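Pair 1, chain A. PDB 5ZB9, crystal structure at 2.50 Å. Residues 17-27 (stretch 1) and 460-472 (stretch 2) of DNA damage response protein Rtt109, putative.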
# COMPACT_ATOMS: atom_id res chain seq x y z
N LEU A 17 19.90 0.56 -5.65
CA LEU A 17 19.99 1.07 -7.02
C LEU A 17 21.32 0.67 -7.65
O LEU A 17 22.34 0.63 -6.97
CB LEU A 17 19.81 2.59 -7.07
CG LEU A 17 18.40 3.12 -6.76
CD1 LEU A 17 18.38 4.63 -6.75
CD2 LEU A 17 17.39 2.58 -7.76
N PRO A 18 21.31 0.36 -8.95
CA PRO A 18 22.56 0.01 -9.63
C PRO A 18 23.60 1.12 -9.55
O PRO A 18 23.26 2.30 -9.60
CB PRO A 18 22.11 -0.21 -11.08
CG PRO A 18 20.67 -0.58 -10.97
CD PRO A 18 20.13 0.19 -9.81
N THR A 19 24.86 0.72 -9.40
CA THR A 19 25.99 1.63 -9.38
C THR A 19 25.93 2.66 -10.50
O THR A 19 25.78 2.31 -11.67
CB THR A 19 27.32 0.86 -9.49
OG1 THR A 19 27.56 0.17 -8.26
CG2 THR A 19 28.47 1.81 -9.78
N GLY A 20 26.01 3.94 -10.14
CA GLY A 20 26.03 5.00 -11.12
C GLY A 20 24.66 5.54 -11.48
O GLY A 20 24.55 6.54 -12.18
N VAL A 21 23.60 4.88 -11.01
CA VAL A 21 22.26 5.43 -11.22
C VAL A 21 22.05 6.59 -10.25
O VAL A 21 22.15 6.41 -9.03
CB VAL A 21 21.16 4.38 -11.02
CG1 VAL A 21 19.79 5.03 -11.13
CG2 VAL A 21 21.30 3.26 -12.03
N LYS A 22 21.78 7.77 -10.79
CA LYS A 22 21.60 8.95 -9.97
C LYS A 22 20.18 9.46 -10.04
O LYS A 22 19.67 9.76 -11.12
CB LYS A 22 22.57 10.05 -10.39
CG LYS A 22 24.03 9.64 -10.32
CD LYS A 22 24.96 10.73 -10.81
CE LYS A 22 26.42 10.31 -10.65
NZ LYS A 22 27.34 11.42 -11.03
N VAL A 23 19.52 9.56 -8.90
CA VAL A 23 18.20 10.16 -8.85
C VAL A 23 18.10 11.14 -7.69
O VAL A 23 18.96 11.16 -6.81
CB VAL A 23 17.09 9.09 -8.69
CG1 VAL A 23 17.10 8.13 -9.87
CG2 VAL A 23 17.27 8.34 -7.37
N THR A 24 17.06 11.95 -7.69
CA THR A 24 16.80 12.87 -6.58
C THR A 24 15.47 12.48 -5.95
O THR A 24 14.52 12.17 -6.67
CB THR A 24 16.75 14.33 -7.06
OG1 THR A 24 18.00 14.68 -7.65
CG2 THR A 24 16.45 15.28 -5.91
N ILE A 25 15.41 12.47 -4.63
CA ILE A 25 14.18 12.10 -3.95
C ILE A 25 13.64 13.20 -3.06
O ILE A 25 14.39 13.94 -2.41
CB ILE A 25 14.37 10.82 -3.10
CG1 ILE A 25 15.46 11.01 -2.06
CG2 ILE A 25 14.69 9.65 -3.99
CD1 ILE A 25 15.50 9.94 -1.02
N ARG A 26 12.32 13.32 -3.04
CA ARG A 26 11.65 14.21 -2.11
C ARG A 26 10.53 13.42 -1.45
O ARG A 26 9.56 12.99 -2.08
CB ARG A 26 11.12 15.46 -2.82
CG ARG A 26 12.24 16.33 -3.39
CD ARG A 26 11.74 17.53 -4.19
NE ARG A 26 12.85 18.39 -4.60
CZ ARG A 26 13.51 18.27 -5.75
NH1 ARG A 26 13.17 17.34 -6.62
NH2 ARG A 26 14.52 19.09 -6.02
N HIS A 27 10.71 13.19 -0.16
CA HIS A 27 9.76 12.45 0.64
C HIS A 27 9.05 13.44 1.55
O HIS A 27 9.66 14.04 2.43
CB HIS A 27 10.50 11.36 1.42
CG HIS A 27 9.66 10.67 2.45
ND1 HIS A 27 10.21 9.95 3.49
CD2 HIS A 27 8.32 10.57 2.59
CE1 HIS A 27 9.25 9.45 4.23
NE2 HIS A 27 8.09 9.82 3.71
N LEU A 460 14.78 25.96 1.88
CA LEU A 460 15.20 26.55 0.61
C LEU A 460 15.15 25.52 -0.51
O LEU A 460 14.95 25.85 -1.67
CB LEU A 460 16.62 27.12 0.70
CG LEU A 460 16.89 28.44 1.41
CD1 LEU A 460 16.76 28.28 2.92
CD2 LEU A 460 18.27 28.93 1.04
N TRP A 461 15.37 24.28 -0.12
CA TRP A 461 15.47 23.18 -1.06
C TRP A 461 15.15 21.92 -0.28
O TRP A 461 15.71 21.70 0.80
CB TRP A 461 16.86 23.13 -1.68
CG TRP A 461 17.02 22.27 -2.89
CD1 TRP A 461 16.85 22.65 -4.19
CD2 TRP A 461 17.45 20.91 -2.92
NE1 TRP A 461 17.12 21.59 -5.03
CE2 TRP A 461 17.50 20.51 -4.28
CE3 TRP A 461 17.79 19.98 -1.94
CZ2 TRP A 461 17.86 19.23 -4.67
CZ3 TRP A 461 18.16 18.70 -2.33
CH2 TRP A 461 18.19 18.34 -3.68
N VAL A 462 14.23 21.12 -0.79
CA VAL A 462 13.80 19.90 -0.10
C VAL A 462 14.31 18.66 -0.81
O VAL A 462 14.29 18.58 -2.04
CB VAL A 462 12.26 19.85 0.00
CG1 VAL A 462 11.79 18.49 0.53
CG2 VAL A 462 11.75 20.98 0.89
N GLY A 463 14.79 17.69 -0.04
CA GLY A 463 15.15 16.40 -0.58
C GLY A 463 16.62 16.09 -0.52
O GLY A 463 17.37 16.68 0.26
N GLN A 464 17.05 15.13 -1.33
CA GLN A 464 18.46 14.81 -1.43
C GLN A 464 18.71 14.03 -2.70
O GLN A 464 17.79 13.48 -3.30
CB GLN A 464 18.95 14.00 -0.22
CG GLN A 464 18.29 12.65 -0.05
CD GLN A 464 18.68 11.98 1.25
OE1 GLN A 464 17.97 12.08 2.25
NE2 GLN A 464 19.82 11.29 1.25
N ARG A 465 19.97 14.01 -3.11
CA ARG A 465 20.35 13.28 -4.30
C ARG A 465 20.94 11.94 -3.89
O ARG A 465 21.63 11.83 -2.87
CB ARG A 465 21.34 14.10 -5.12
CG ARG A 465 20.81 15.44 -5.53
CD ARG A 465 21.39 15.85 -6.87
NE ARG A 465 21.27 17.29 -7.11
CZ ARG A 465 20.16 17.90 -7.51
NH1 ARG A 465 19.04 17.22 -7.70
NH2 ARG A 465 20.16 19.21 -7.71
N VAL A 466 20.65 10.92 -4.68
CA VAL A 466 21.04 9.56 -4.37
C VAL A 466 21.80 8.94 -5.52
O VAL A 466 21.37 9.01 -6.67
CB VAL A 466 19.81 8.69 -4.07
CG1 VAL A 466 20.24 7.27 -3.76
CG2 VAL A 466 19.01 9.28 -2.92
N GLU A 467 22.94 8.33 -5.22
CA GLU A 467 23.68 7.61 -6.24
C GLU A 467 23.72 6.14 -5.87
O GLU A 467 24.10 5.79 -4.75
CB GLU A 467 25.09 8.17 -6.40
CG GLU A 467 25.75 7.77 -7.71
CD GLU A 467 27.20 8.25 -7.80
OE1 GLU A 467 27.92 7.78 -8.71
OE2 GLU A 467 27.60 9.09 -6.97
N GLY A 468 23.31 5.28 -6.80
CA GLY A 468 23.32 3.85 -6.59
C GLY A 468 24.69 3.29 -6.21
O GLY A 468 25.73 3.80 -6.63
N ARG A 469 24.66 2.22 -5.42
CA ARG A 469 25.86 1.60 -4.88
C ARG A 469 25.88 0.09 -5.15
O ARG A 469 26.90 -0.57 -4.95
CB ARG A 469 25.93 1.83 -3.37
CG ARG A 469 26.95 2.82 -2.92
CD ARG A 469 26.93 2.90 -1.40
NE ARG A 469 26.06 3.97 -0.92
CZ ARG A 469 25.55 4.02 0.30
NH1 ARG A 469 25.82 3.05 1.17
NH2 ARG A 469 24.77 5.03 0.66
N ASN A 470 24.74 -0.44 -5.56
CA ASN A 470 24.59 -1.88 -5.77
C ASN A 470 25.34 -2.35 -7.00
O ASN A 470 25.06 -1.90 -8.11
CB ASN A 470 23.10 -2.24 -5.88
CG ASN A 470 22.86 -3.72 -5.89
OD1 ASN A 470 22.64 -4.32 -6.95
ND2 ASN A 470 22.90 -4.34 -4.72
N ALA A 471 26.30 -3.25 -6.81
CA ALA A 471 27.19 -3.64 -7.91
C ALA A 471 26.87 -5.03 -8.45
O ALA A 471 27.46 -5.47 -9.44
CB ALA A 471 28.65 -3.58 -7.45
N THR A 472 25.92 -5.71 -7.82
CA THR A 472 25.57 -7.07 -8.21
C THR A 472 24.74 -7.09 -9.50
O THR A 472 23.56 -6.77 -9.49
CB THR A 472 24.79 -7.78 -7.10
OG1 THR A 472 23.47 -7.22 -7.00
CG2 THR A 472 25.51 -7.64 -5.76
O HOH W 1 13.24 21.71 -3.74

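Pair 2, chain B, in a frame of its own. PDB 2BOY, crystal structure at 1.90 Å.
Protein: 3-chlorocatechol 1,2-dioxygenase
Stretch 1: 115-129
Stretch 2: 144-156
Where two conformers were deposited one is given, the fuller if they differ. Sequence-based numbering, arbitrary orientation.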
# COMPACT_ATOMS: atom_id res chain seq x y z
N ALA B 115 22.08 -14.01 -36.03
CA ALA B 115 23.51 -13.75 -36.14
C ALA B 115 24.05 -13.32 -34.79
O ALA B 115 23.37 -12.61 -34.04
CB ALA B 115 23.79 -12.65 -37.19
N PRO B 116 25.29 -13.71 -34.49
CA PRO B 116 25.94 -13.36 -33.21
C PRO B 116 26.09 -11.86 -33.00
O PRO B 116 26.31 -11.08 -33.95
CB PRO B 116 27.34 -13.99 -33.32
CG PRO B 116 27.25 -14.98 -34.43
CD PRO B 116 26.18 -14.48 -35.38
N LEU B 117 25.94 -11.44 -31.74
CA LEU B 117 26.17 -10.06 -31.36
C LEU B 117 27.38 -10.03 -30.46
O LEU B 117 27.39 -10.65 -29.38
CB LEU B 117 24.94 -9.48 -30.62
CG LEU B 117 23.73 -9.13 -31.52
CD1 LEU B 117 22.49 -8.73 -30.70
CD2 LEU B 117 24.14 -7.96 -32.48
N ALA B 118 28.43 -9.36 -30.92
CA ALA B 118 29.66 -9.19 -30.13
C ALA B 118 29.57 -7.96 -29.22
O ALA B 118 28.85 -7.02 -29.52
CB ALA B 118 30.88 -9.08 -31.07
N ASP B 119 30.33 -7.96 -28.13
CA ASP B 119 30.43 -6.83 -27.21
C ASP B 119 29.09 -6.47 -26.56
O ASP B 119 28.85 -5.31 -26.24
CB ASP B 119 31.01 -5.61 -27.95
CG ASP B 119 32.45 -5.86 -28.40
OD1 ASP B 119 33.27 -6.21 -27.53
OD2 ASP B 119 32.82 -5.78 -29.59
N VAL B 120 28.20 -7.45 -26.42
CA VAL B 120 27.01 -7.27 -25.59
C VAL B 120 27.50 -7.28 -24.15
O VAL B 120 28.36 -8.10 -23.81
CB VAL B 120 25.97 -8.41 -25.83
CG1 VAL B 120 24.77 -8.30 -24.89
CG2 VAL B 120 25.51 -8.38 -27.31
N LEU B 121 26.98 -6.35 -23.34
CA LEU B 121 27.38 -6.29 -21.94
C LEU B 121 26.29 -6.98 -21.15
O LEU B 121 25.09 -6.72 -21.38
CB LEU B 121 27.55 -4.83 -21.45
CG LEU B 121 28.77 -3.93 -21.81
CD1 LEU B 121 29.65 -4.39 -22.97
CD2 LEU B 121 28.35 -2.47 -22.03
N LEU B 122 26.69 -7.89 -20.26
CA LEU B 122 25.72 -8.60 -19.41
C LEU B 122 26.09 -8.39 -17.96
O LEU B 122 27.26 -8.57 -17.59
CB LEU B 122 25.67 -10.12 -19.71
CG LEU B 122 25.24 -10.60 -21.10
CD1 LEU B 122 26.46 -10.70 -22.02
CD2 LEU B 122 24.53 -11.91 -21.03
N ASP B 123 25.12 -7.97 -17.16
CA ASP B 123 25.26 -7.80 -15.74
C ASP B 123 24.55 -9.01 -15.14
O ASP B 123 23.37 -9.19 -15.40
CB ASP B 123 24.53 -6.54 -15.31
CG ASP B 123 25.33 -5.67 -14.39
OD1 ASP B 123 25.36 -4.45 -14.58
OD2 ASP B 123 25.96 -6.10 -13.41
N MET B 124 25.23 -9.80 -14.31
CA MET B 124 24.56 -10.99 -13.73
C MET B 124 24.67 -10.95 -12.22
O MET B 124 25.69 -10.52 -11.72
CB MET B 124 25.19 -12.26 -14.29
CG MET B 124 24.33 -13.54 -14.14
SD MET B 124 24.39 -14.36 -12.48
CE MET B 124 25.63 -15.64 -12.73
N TRP B 125 23.58 -11.25 -11.52
CA TRP B 125 23.64 -11.37 -10.07
C TRP B 125 22.82 -12.56 -9.64
O TRP B 125 21.86 -12.94 -10.32
CB TRP B 125 23.22 -10.06 -9.33
CG TRP B 125 21.78 -9.62 -9.47
CD1 TRP B 125 20.83 -9.62 -8.49
CD2 TRP B 125 21.15 -8.99 -10.62
NE1 TRP B 125 19.65 -9.07 -8.95
CE2 TRP B 125 19.80 -8.71 -10.27
CE3 TRP B 125 21.59 -8.69 -11.93
CZ2 TRP B 125 18.87 -8.13 -11.17
CZ3 TRP B 125 20.67 -8.12 -12.84
CH2 TRP B 125 19.31 -7.86 -12.45
N GLN B 126 23.19 -13.13 -8.50
CA GLN B 126 22.54 -14.33 -8.03
C GLN B 126 22.83 -14.40 -6.55
O GLN B 126 23.75 -13.75 -6.05
CB GLN B 126 23.12 -15.59 -8.74
CG GLN B 126 24.63 -15.86 -8.35
CD GLN B 126 25.12 -17.18 -8.86
OE1 GLN B 126 25.64 -17.28 -9.97
NE2 GLN B 126 24.99 -18.22 -8.03
N ALA B 127 22.07 -15.26 -5.88
CA ALA B 127 22.29 -15.58 -4.48
C ALA B 127 23.36 -16.65 -4.37
O ALA B 127 23.68 -17.33 -5.33
CB ALA B 127 20.98 -16.09 -3.87
N ASP B 128 23.91 -16.81 -3.15
CA ASP B 128 24.91 -17.83 -2.93
C ASP B 128 24.22 -19.16 -2.62
O ASP B 128 22.99 -19.28 -2.71
CB ASP B 128 25.91 -17.39 -1.82
CG ASP B 128 25.30 -17.43 -0.42
OD1 ASP B 128 24.11 -17.78 -0.22
OD2 ASP B 128 25.96 -17.08 0.57
N ALA B 129 25.02 -20.18 -2.26
CA ALA B 129 24.47 -21.51 -2.01
C ALA B 129 23.63 -21.58 -0.73
O ALA B 129 22.94 -22.60 -0.50
CB ALA B 129 25.63 -22.61 -1.97
N LEU B 144 29.91 -10.06 -3.97
CA LEU B 144 29.94 -11.51 -4.09
C LEU B 144 28.83 -11.86 -5.09
O LEU B 144 27.71 -11.34 -4.95
CB LEU B 144 29.62 -12.19 -2.78
CG LEU B 144 30.04 -13.65 -2.70
CD1 LEU B 144 31.61 -13.66 -2.53
CD2 LEU B 144 29.34 -14.31 -1.57
N PHE B 145 29.11 -12.75 -6.05
CA PHE B 145 28.09 -13.27 -6.98
C PHE B 145 27.38 -12.15 -7.76
O PHE B 145 26.21 -12.27 -8.09
CB PHE B 145 27.06 -14.16 -6.27
CG PHE B 145 27.59 -15.53 -5.97
CD1 PHE B 145 27.81 -15.93 -4.64
CD2 PHE B 145 27.98 -16.37 -7.00
CE1 PHE B 145 28.36 -17.19 -4.37
CE2 PHE B 145 28.52 -17.64 -6.76
CZ PHE B 145 28.71 -18.04 -5.43
N ARG B 146 28.16 -11.13 -8.12
CA ARG B 146 27.72 -10.06 -9.02
C ARG B 146 28.86 -9.75 -9.97
O ARG B 146 30.00 -9.50 -9.53
CB ARG B 146 27.40 -8.81 -8.18
CG ARG B 146 26.25 -8.99 -7.19
CD ARG B 146 25.94 -7.76 -6.30
NE ARG B 146 24.86 -8.01 -5.35
CZ ARG B 146 23.55 -7.87 -5.61
NH1 ARG B 146 23.10 -7.51 -6.84
NH2 ARG B 146 22.68 -8.10 -4.63
N GLY B 147 28.58 -9.74 -11.29
CA GLY B 147 29.65 -9.48 -12.24
C GLY B 147 29.15 -9.02 -13.60
O GLY B 147 28.01 -9.33 -14.00
N LYS B 148 30.04 -8.37 -14.34
CA LYS B 148 29.77 -7.96 -15.71
C LYS B 148 30.70 -8.71 -16.66
O LYS B 148 31.90 -8.80 -16.40
CB LYS B 148 30.00 -6.47 -15.88
CG LYS B 148 29.02 -5.64 -15.07
CD LYS B 148 29.40 -4.21 -15.13
CE LYS B 148 28.32 -3.32 -14.55
NZ LYS B 148 28.75 -1.95 -14.82
N ILE B 149 30.14 -9.20 -17.75
CA ILE B 149 30.89 -9.87 -18.80
C ILE B 149 30.44 -9.33 -20.16
O ILE B 149 29.46 -8.56 -20.26
CB ILE B 149 30.63 -11.36 -18.74
CG1 ILE B 149 29.13 -11.58 -18.69
CG2 ILE B 149 31.24 -11.95 -17.45
CD1 ILE B 149 28.69 -12.95 -19.03
N ARG B 150 31.18 -9.72 -21.20
CA ARG B 150 30.92 -9.25 -22.56
C ARG B 150 30.88 -10.47 -23.45
O ARG B 150 31.68 -11.38 -23.23
CB ARG B 150 32.08 -8.37 -23.05
CG ARG B 150 32.19 -6.99 -22.41
CD ARG B 150 33.52 -6.32 -22.80
NE ARG B 150 33.42 -4.89 -23.11
CZ ARG B 150 33.18 -4.39 -24.33
NH1 ARG B 150 32.96 -5.21 -25.35
NH2 ARG B 150 33.15 -3.08 -24.51
N THR B 151 30.02 -10.50 -24.48
CA THR B 151 30.13 -11.55 -25.49
C THR B 151 31.38 -11.28 -26.33
O THR B 151 31.77 -10.10 -26.52
CB THR B 151 28.92 -11.61 -26.43
OG1 THR B 151 28.68 -10.32 -27.05
CG2 THR B 151 27.63 -11.95 -25.63
N ASP B 152 31.94 -12.37 -26.86
CA ASP B 152 33.13 -12.30 -27.70
C ASP B 152 32.72 -12.06 -29.15
O ASP B 152 31.54 -11.76 -29.42
CB ASP B 152 33.99 -13.57 -27.52
CG ASP B 152 33.31 -14.85 -27.97
OD1 ASP B 152 32.34 -14.85 -28.81
OD2 ASP B 152 33.71 -15.97 -27.51
N GLU B 153 33.66 -12.20 -30.10
CA GLU B 153 33.37 -12.05 -31.54
C GLU B 153 32.31 -13.00 -32.06
O GLU B 153 31.69 -12.78 -33.11
CB GLU B 153 34.64 -12.35 -32.35
CG GLU B 153 35.66 -11.25 -32.23
CD GLU B 153 36.83 -11.46 -33.19
OE1 GLU B 153 36.94 -12.51 -33.91
OE2 GLU B 153 37.62 -10.53 -33.20
N ASN B 154 32.16 -14.11 -31.38
CA ASN B 154 31.15 -15.06 -31.80
C ASN B 154 29.85 -14.94 -31.04
O ASN B 154 29.00 -15.79 -31.17
CB ASN B 154 31.69 -16.49 -31.68
CG ASN B 154 32.93 -16.70 -32.54
OD1 ASN B 154 32.98 -16.25 -33.69
ND2 ASN B 154 33.93 -17.38 -31.99
N GLY B 155 29.72 -13.89 -30.23
CA GLY B 155 28.48 -13.68 -29.46
C GLY B 155 28.39 -14.60 -28.24
O GLY B 155 27.30 -14.77 -27.68
N ARG B 156 29.53 -15.16 -27.83
CA ARG B 156 29.57 -16.20 -26.81
C ARG B 156 30.35 -15.80 -25.56
O ARG B 156 31.19 -14.90 -25.58
CB ARG B 156 30.18 -17.49 -27.39
CG ARG B 156 29.29 -18.19 -28.41
CD ARG B 156 29.89 -19.51 -28.95
NE ARG B 156 29.02 -20.10 -29.98
CZ ARG B 156 27.94 -20.87 -29.71
NH1 ARG B 156 27.60 -21.18 -28.47
NH2 ARG B 156 27.20 -21.34 -30.71
O HOH W 2 34.01 -8.62 -27.32
O HOH W 3 24.88 -11.68 -4.63

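Both pairs are built on two antiparallel strands: in pair 1 A:Lys22 to A:His27 lies beside A:Gln464 to A:Glu467 at 143°, and in pair 2 the strand from B:Leu121 lies beside B:Arg146 to B:Arg150 at 157°. The backbones of 14 central residues superpose with an RMSD of 0.7 Å. The shared ladder alternates hydrogen-bonded and non-hydrogen-bonded pairs. A:Val23 with A:Val466 matches B:Leu122 with B:Ile149: A:Val23 N donates to A:Val466 O at 2.9 Å and A:Val466 N to A:Val23 O at 2.7 Å, while B:Leu122 N to B:Ile149 O is 2.8 Å and B:Ile149 N to B:Leu122 O is 3.0 Å. Two residues along, A:Ile25 with A:Gln464 matches B:Met124 with B:Gly147. Because these bonds join main-chain atoms, the ladder tolerates very different side chains.

The face carrying the hydrogen-bonded pairs is largely apolar. In pair 1, A:Val466 meets both A:Val23 (CG2 to A:Val466 CB, 4.2 Å) and A:Ile25 (CG1 to A:Val466 CG2, 4.0 Å), its branched side chain suiting an extended backbone. In pair 2 the longer B:Leu122 packs its CB 3.9 Å from B:Ile149 CG1. The next pair differs more. A:Gln464 lays its aliphatic CG 3.8 Å from A:Ile25 CG1 while its OE1 is satisfied elsewhere in the structure; at the matching position B:Gly147 has no side chain, and B:Met124 packs without a side-chain partner there.

The other face carries mostly polar or charged residues, with apolar B:Leu121 and the largely apolar ring of B:Trp125 among them in pair 2. A:Thr24 matches B:Asp123, and A:Arg465 matches B:Lys148. A:Arg465 NH1 donates to A:Thr24 OG1 at 2.7 Å, the hydroxyl lying at the edge of the guanidinium, where its N-H groups point. B:Asp123 and B:Lys148 carry opposite charges, but B:Asp123 OD1 to B:Lys148 NZ is 4.2 Å, beyond a salt bridge. At the neighbouring pair, A:Lys22 NZ likewise stays 4.4 Å from A:Glu467 OE1, whereas B:Leu121, matching A:Lys22, sets CD1 3.7 Å from B:Arg150 CG and over one face of its guanidinium. B:Arg150 also forms a salt bridge with B:Asp119, NH1 to OD1 being 2.4 Å, the carboxylate oxygen lying at the edge of the guanidinium; B:Asp119 matches A:Gly20, which has no side chain to offer.

Beyond this the matched A:Gly468 and B:Thr151 differ in kind, one having no side chain and the other a hydroxyl that bonds across the stretches. A:Gly468 N donates to A:Val21 O at 2.8 Å, and B:Thr151 N to B:Val120 O at 3.0 Å, so both pairs have this main-chain bond. In pair 1 the turn from A:Pro18 to A:Val21 presses so close that a CB on A:Gly468 would lie 2.0 Å from A:Pro18 O, so glycine suits a place that the A:Pro18 and A:Leu17 carbonyls already occupy. In pair 2 the space is open to a side chain: B:Thr151 OG1 donates to B:Leu117 O at 2.7 Å and accepts from B:Val120 N at 3.0 Å. A:Gly463 matches B:Arg146. A CB on A:Gly463 would be 2.4 Å from A:Ile25 O, whereas B:Arg146 turns its CB to the face it shares with B:Trp125, its NH1 3.5 Å from B:Trp125 CD1.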